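Local coordinates for protein serine protease MT3772 (PDB 3K6Y) that is a serine endopeptidase, the trypsin-like protease domain of a membrane protein, and is probably required for M. tuberculosis to resist oxidative and acid stress, at residues Ser98-Pro101 with Ser102-Val105; Gly157-Ile160 with Tyr161-Glu165. All coordinates share one frame; numbering follows the deposited sequence.

Interaction 1 comes first along the chain. It is the tight return between strands 90-100 and 105-109, neighbours in the first of the two six-stranded antiparallel barrels of this trypsin-like protease domain. Interaction 2 follows in the loop that joins strands 143-157 and 167-175 of the second barrel. Their centres lie about 12 Å apart, on the same side of the chain's centre. They touch directly: Tyr99 OH stands 2.9 Å from Tyr161 OH, probably in a hydrogen bond, and Pro101 packs on Tyr161. Ile160 of the second loop also rests against Asp104, the predicted triad aspartate, so an element from each barrel meets beside the expected active site.

Interaction 1 of 2, residues Ser98-Pro101 with Ser102-Val105; sequences SYDP and SVDV
Asp100 reaches over the turn with its carboxylate and takes the backbone amides of Ser102 and Val103 on a single oxygen. The Ser102 N to Asp100 OD1 bond is 2.9 Å and arrives nearly along the oxygen's C-O direction, while Val103 N, at 3.0 Å, comes from above the carboxylate plane on a straighter path (163° at the hydrogen). With chi1 at -175°, CG lies anti to the backbone N and beside the carbonyl carbon, which points the acid along the chain to the amides of Ser102 and Val103. A water joins OD1 to Ser102 OG, and the other oxygen, OD2, lies 3.6 Å from Val103 CG2 and is hydrogen-bonded to Gln220.

The backbone of Asp100 is held too: its N gives a 2.9 Å bond to Val105 O, and Asp100 O accepts both Val105 N and Asp104 N, the latter at 2.8 Å. Farther from the turn, a second water bridges Ser98 OG and Val105 O between the two strands.

Two residues, Asp104 and Val105, thus face Asp100, and Asp104 has a positive phi (80°): a G1 beta bulge, combined with an Asx turn made by Asp100. Asp104 points its side chain away from segment 98-101, and its OD1 is hydrogen-bonded to His75 ND1, consistent with its predicted role as the aspartate of a chymotrypsin-fold catalytic triad.

Interaction 2 of 2, residues Gly157-Ile160 with Tyr161-Glu165; sequences GPDI and YGDPE
Asp159 holds CG between its backbone N and carbonyl carbon (chi1 71°), which brings the carboxylate back over the turn toward Tyr161 and Asp163. Ile160 takes the same kind of torsion (64°), laying CG1 over one face of the Tyr161 ring in a CH-pi contact, 4.1 Å from the ring centroid. The two side chains run alongside each other, pointing the same way.

Asp159 OD1 accepts two amides, Tyr161 N and Asp163 N, each 3.0 Å away and on opposite faces of the carboxylate. Gly162 N bonds to the backbone O of the same aspartate, Asp159 O, at 3.0 Å, closing a type I beta turn over which the Asx turn of Asp159 is laid. Further along, one water links Asp159 N to the carbonyls of Asp163 and Glu165.

Asp159 OD2 stands just 2.5 Å from Asp163 OD2, with the two carboxylate planes 77° apart; Asp163 OD2 also lies at the Tyr161 ring edge, in its plane. Arg53 of the second subunit forms a salt bridge to this same oxygen. An oxygen pair so close suggests that one of the acids probably carries a proton, its pKa perhaps raised by the neighbouring charge; the arginine would offset part of the negative charge that remains.

Interaction 1 of 2, residues Ser98-Pro101 with Ser102-Val105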
ATOM      1  N   SER A  98      11.114   4.895   1.229  1.00  9.32           N
ATOM      2  CA  SER A  98      10.338   4.942   2.467  1.00  9.68           C
ATOM      3  C   SER A  98       8.982   5.513   2.098  1.00  9.14           C
ATOM      4  O   SER A  98       8.884   6.438   1.300  1.00  9.32           O
ATOM      5  CB  SER A  98      11.043   5.795   3.523  1.00 11.61           C
ATOM      6  OG  SER A  98      10.286   5.897   4.707  1.00 13.15           O
ATOM      7  N   TYR A  99       7.940   4.944   2.684  1.00  9.40           N
ATOM      8  CA  TYR A  99       6.576   5.297   2.342  1.00  9.73           C
ATOM      9  C   TYR A  99       5.738   5.073   3.589  1.00  9.91           C
ATOM     10  O   TYR A  99       5.633   3.941   4.078  1.00 11.03           O
ATOM     11  CB  TYR A  99       6.088   4.447   1.160  1.00 10.60           C
ATOM     12  CG  TYR A  99       4.671   4.749   0.730  1.00 10.07           C
ATOM     13  CD1 TYR A  99       4.389   5.738  -0.211  1.00 10.64           C
ATOM     14  CD2 TYR A  99       3.609   4.024   1.257  1.00 12.72           C
ATOM     15  CE1 TYR A  99       3.084   5.996  -0.601  1.00 11.26           C
ATOM     16  CE2 TYR A  99       2.306   4.288   0.877  1.00 12.69           C
ATOM     17  CZ  TYR A  99       2.056   5.275  -0.039  1.00 11.12           C
ATOM     18  OH  TYR A  99       0.762   5.528  -0.408  1.00 12.81           O
ATOM     19  N   ASP A 100       5.124   6.139   4.100  1.00  9.94           N
ATOM     20  CA  ASP A 100       4.355   6.073   5.343  1.00 10.95           C
ATOM     21  C   ASP A 100       3.027   6.804   5.113  1.00 11.03           C
ATOM     22  O   ASP A 100       2.962   8.028   5.092  1.00 10.92           O
ATOM     23  CB  ASP A 100       5.131   6.711   6.496  1.00 12.22           C
ATOM     24  CG  ASP A 100       4.428   6.572   7.829  1.00 13.57           C
ATOM     25  OD1 ASP A 100       3.180   6.537   7.849  1.00 14.02           O
ATOM     26  OD2 ASP A 100       5.138   6.535   8.864  1.00 16.13           O
ATOM     27  N   PRO A 101       1.944   6.047   4.910  1.00 11.84           N
ATOM     28  CA  PRO A 101       0.650   6.638   4.601  1.00 13.02           C
ATOM     29  C   PRO A 101      -0.080   7.165   5.825  1.00 13.04           C
ATOM     30  O   PRO A 101      -1.143   7.776   5.669  1.00 14.28           O
ATOM     31  CB  PRO A 101      -0.106   5.458   3.994  1.00 14.32           C
ATOM     32  CG  PRO A 101       0.427   4.277   4.706  1.00 14.98           C
ATOM     33  CD  PRO A 101       1.906   4.570   4.891  1.00 13.17           C
ATOM     34  N   SER A 102       0.461   6.918   7.013  1.00 13.28           N
ATOM     35  CA  SER A 102      -0.136   7.408   8.259  1.00 14.35           C
ATOM     36  C   SER A 102       0.349   8.820   8.503  1.00 13.88           C
ATOM     37  O   SER A 102      -0.452   9.745   8.667  1.00 16.31           O
ATOM     38  CB  SER A 102       0.219   6.501   9.438  1.00 15.60           C
ATOM     39  OG  SER A 102      -0.264   5.177   9.237  1.00 19.71           O
ATOM     40  N   VAL A 103       1.666   9.006   8.535  1.00 12.65           N
ATOM     41  CA  VAL A 103       2.218  10.346   8.668  1.00 12.65           C
ATOM     42  C   VAL A 103       1.997  11.122   7.345  1.00 12.37           C
ATOM     43  O   VAL A 103       1.802  12.341   7.373  1.00 12.67           O
ATOM     44  CB  VAL A 103       3.712  10.282   9.056  1.00 13.31           C
ATOM     45  CG1 VAL A 103       4.324  11.662   9.107  1.00 15.02           C
ATOM     46  CG2 VAL A 103       3.899   9.577  10.404  1.00 15.46           C
ATOM     47  N   ASP A 104       1.991  10.397   6.211  1.00 11.37           N
ATOM     48  CA  ASP A 104       1.851  10.932   4.841  1.00 10.93           C
ATOM     49  C   ASP A 104       3.174  11.502   4.331  1.00 10.59           C
ATOM     50  O   ASP A 104       3.231  12.664   3.921  1.00 11.13           O
ATOM     51  CB  ASP A 104       0.687  11.920   4.673  1.00 12.13           C
ATOM     52  CG  ASP A 104       0.310  12.146   3.218  1.00 11.55           C
ATOM     53  OD1 ASP A 104      -0.584  12.998   2.970  1.00 13.27           O
ATOM     54  OD2 ASP A 104       0.884  11.501   2.311  1.00 12.25           O
ATOM     55  N   VAL A 105       4.224  10.676   4.364  1.00 10.10           N
ATOM     56  CA  VAL A 105       5.543  11.101   3.886  1.00 10.23           C
ATOM     57  C   VAL A 105       6.162   9.971   3.093  1.00  9.20           C
ATOM     58  O   VAL A 105       6.012   8.805   3.465  1.00  9.75           O
ATOM     59  CB  VAL A 105       6.483  11.459   5.057  1.00 10.51           C
ATOM     60  CG1 VAL A 105       7.923  11.732   4.568  1.00 12.53           C
ATOM     61  CG2 VAL A 105       5.960  12.664   5.795  1.00 13.64           C
TER
HETATM   62  O   HOH W   1       8.587   8.031   4.629  1.00 12.06           O
HETATM   63  O   HOH W   2       2.021   3.720   8.894  1.00 39.99           O
HETATM   64  O   HOH W   3      -2.206  10.257   6.445  1.00 18.19           O

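Interaction 2 of 2, residues Gly157-Ile160 with Tyr161-Glu165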
ATOM      1  N   GLY A 157      -7.409  12.677  12.351  1.00 19.62           N
ATOM      2  CA  GLY A 157      -8.277  12.400  11.225  1.00 19.36           C
ATOM      3  C   GLY A 157      -7.850  11.124  10.520  1.00 18.69           C
ATOM      4  O   GLY A 157      -6.929  10.432  10.985  1.00 18.25           O
ATOM      5  N   PRO A 158      -8.485  10.817   9.381  1.00 19.11           N
ATOM      6  CA  PRO A 158      -8.150   9.569   8.674  1.00 19.44           C
ATOM      7  C   PRO A 158      -6.779   9.670   8.011  1.00 17.87           C
ATOM      8  O   PRO A 158      -6.320  10.780   7.671  1.00 18.74           O
ATOM      9  CB  PRO A 158      -9.221   9.497   7.585  1.00 20.25           C
ATOM     10  CG  PRO A 158      -9.583  10.963   7.328  1.00 22.55           C
ATOM     11  CD  PRO A 158      -9.510  11.616   8.675  1.00 20.74           C
ATOM     12  N   ASP A 159      -6.144   8.520   7.797  1.00 16.09           N
ATOM     13  CA  ASP A 159      -4.936   8.487   6.972  1.00 15.43           C
ATOM     14  C   ASP A 159      -5.326   8.621   5.509  1.00 15.00           C
ATOM     15  O   ASP A 159      -6.519   8.772   5.198  1.00 15.15           O
ATOM     16  CB  ASP A 159      -4.080   7.252   7.279  1.00 15.29           C
ATOM     17  CG  ASP A 159      -4.679   5.934   6.792  1.00 14.02           C
ATOM     18  OD1 ASP A 159      -5.616   5.907   5.956  1.00 14.60           O
ATOM     19  OD2 ASP A 159      -4.155   4.898   7.271  1.00 14.48           O
ATOM     20  N   ILE A 160      -4.352   8.592   4.602  1.00 13.95           N
ATOM     21  CA  ILE A 160      -4.654   8.931   3.212  1.00 14.15           C
ATOM     22  C   ILE A 160      -5.585   7.926   2.533  1.00 14.19           C
ATOM     23  O   ILE A 160      -6.199   8.244   1.509  1.00 14.62           O
ATOM     24  CB  ILE A 160      -3.391   9.153   2.363  1.00 13.59           C
ATOM     25  CG1 ILE A 160      -2.571   7.879   2.236  1.00 13.70           C
ATOM     26  CG2 ILE A 160      -2.567  10.313   2.929  1.00 15.18           C
ATOM     27  CD1 ILE A 160      -1.415   8.020   1.247  1.00 15.34           C
ATOM     28  N   TYR A 161      -5.678   6.720   3.090  1.00 13.44           N
ATOM     29  CA  TYR A 161      -6.554   5.694   2.529  1.00 13.79           C
ATOM     30  C   TYR A 161      -7.935   5.651   3.161  1.00 14.09           C
ATOM     31  O   TYR A 161      -8.785   4.860   2.733  1.00 15.71           O
ATOM     32  CB  TYR A 161      -5.939   4.321   2.740  1.00 13.87           C
ATOM     33  CG  TYR A 161      -4.540   4.111   2.209  1.00 14.43           C
ATOM     34  CD1 TYR A 161      -3.596   3.455   3.008  1.00 14.70           C
ATOM     35  CD2 TYR A 161      -4.182   4.491   0.924  1.00 14.76           C
ATOM     36  CE1 TYR A 161      -2.311   3.177   2.560  1.00 13.82           C
ATOM     37  CE2 TYR A 161      -2.849   4.254   0.456  1.00 13.78           C
ATOM     38  CZ  TYR A 161      -1.940   3.587   1.289  1.00 13.02           C
ATOM     39  OH  TYR A 161      -0.663   3.333   0.815  1.00 15.61           O
ATOM     40  N   GLY A 162      -8.151   6.443   4.203  1.00 13.86           N
ATOM     41  CA  GLY A 162      -9.401   6.325   4.950  1.00 14.87           C
ATOM     42  C   GLY A 162      -9.452   5.004   5.697  1.00 15.49           C
ATOM     43  O   GLY A 162     -10.532   4.440   5.887  1.00 16.80           O
ATOM     44  N   ASP A 163      -8.296   4.508   6.142  1.00 15.07           N
ATOM     45  CA  ASP A 163      -8.267   3.314   6.993  1.00 15.13           C
ATOM     46  C   ASP A 163      -9.080   3.520   8.270  1.00 15.69           C
ATOM     47  O   ASP A 163      -9.244   4.648   8.737  1.00 15.97           O
ATOM     48  CB  ASP A 163      -6.821   2.951   7.381  1.00 13.88           C
ATOM     49  CG  ASP A 163      -5.976   2.437   6.212  1.00 14.56           C
ATOM     50  OD1 ASP A 163      -6.502   1.723   5.332  1.00 16.05           O
ATOM     51  OD2 ASP A 163      -4.758   2.762   6.216  1.00 15.51           O
ATOM     52  N   PRO A 164      -9.580   2.419   8.855  1.00 16.12           N
ATOM     53  CA  PRO A 164     -10.361   2.500  10.101  1.00 17.32           C
ATOM     54  C   PRO A 164      -9.765   3.321  11.257  1.00 17.84           C
ATOM     55  O   PRO A 164     -10.477   4.134  11.859  1.00 19.27           O
ATOM     56  CB  PRO A 164     -10.517   1.015  10.495  1.00 17.98           C
ATOM     57  CG  PRO A 164     -10.598   0.329   9.178  1.00 17.93           C
ATOM     58  CD  PRO A 164      -9.562   1.040   8.320  1.00 16.65           C
ATOM     59  N   GLU A 165      -8.497   3.112  11.587  1.00 17.28           N
ATOM     60  CA  GLU A 165      -7.893   3.775  12.746  1.00 17.26           C
ATOM     61  C   GLU A 165      -7.366   5.172  12.374  1.00 17.04           C
ATOM     62  O   GLU A 165      -6.513   5.301  11.493  1.00 16.72           O
ATOM     63  CB  GLU A 165      -6.754   2.929  13.320  1.00 18.73           C
ATOM     64  CG  GLU A 165      -6.145   3.479  14.630  1.00 21.42           C
ATOM     65  CD  GLU A 165      -7.121   3.516  15.821  1.00 24.98           C
ATOM     66  OE1 GLU A 165      -7.929   2.583  16.003  1.00 25.59           O
ATOM     67  OE2 GLU A 165      -7.077   4.495  16.595  1.00 29.19           O
TER
HETATM   68  O   HOH W   4      -6.978   6.166   8.969  1.00 17.90           O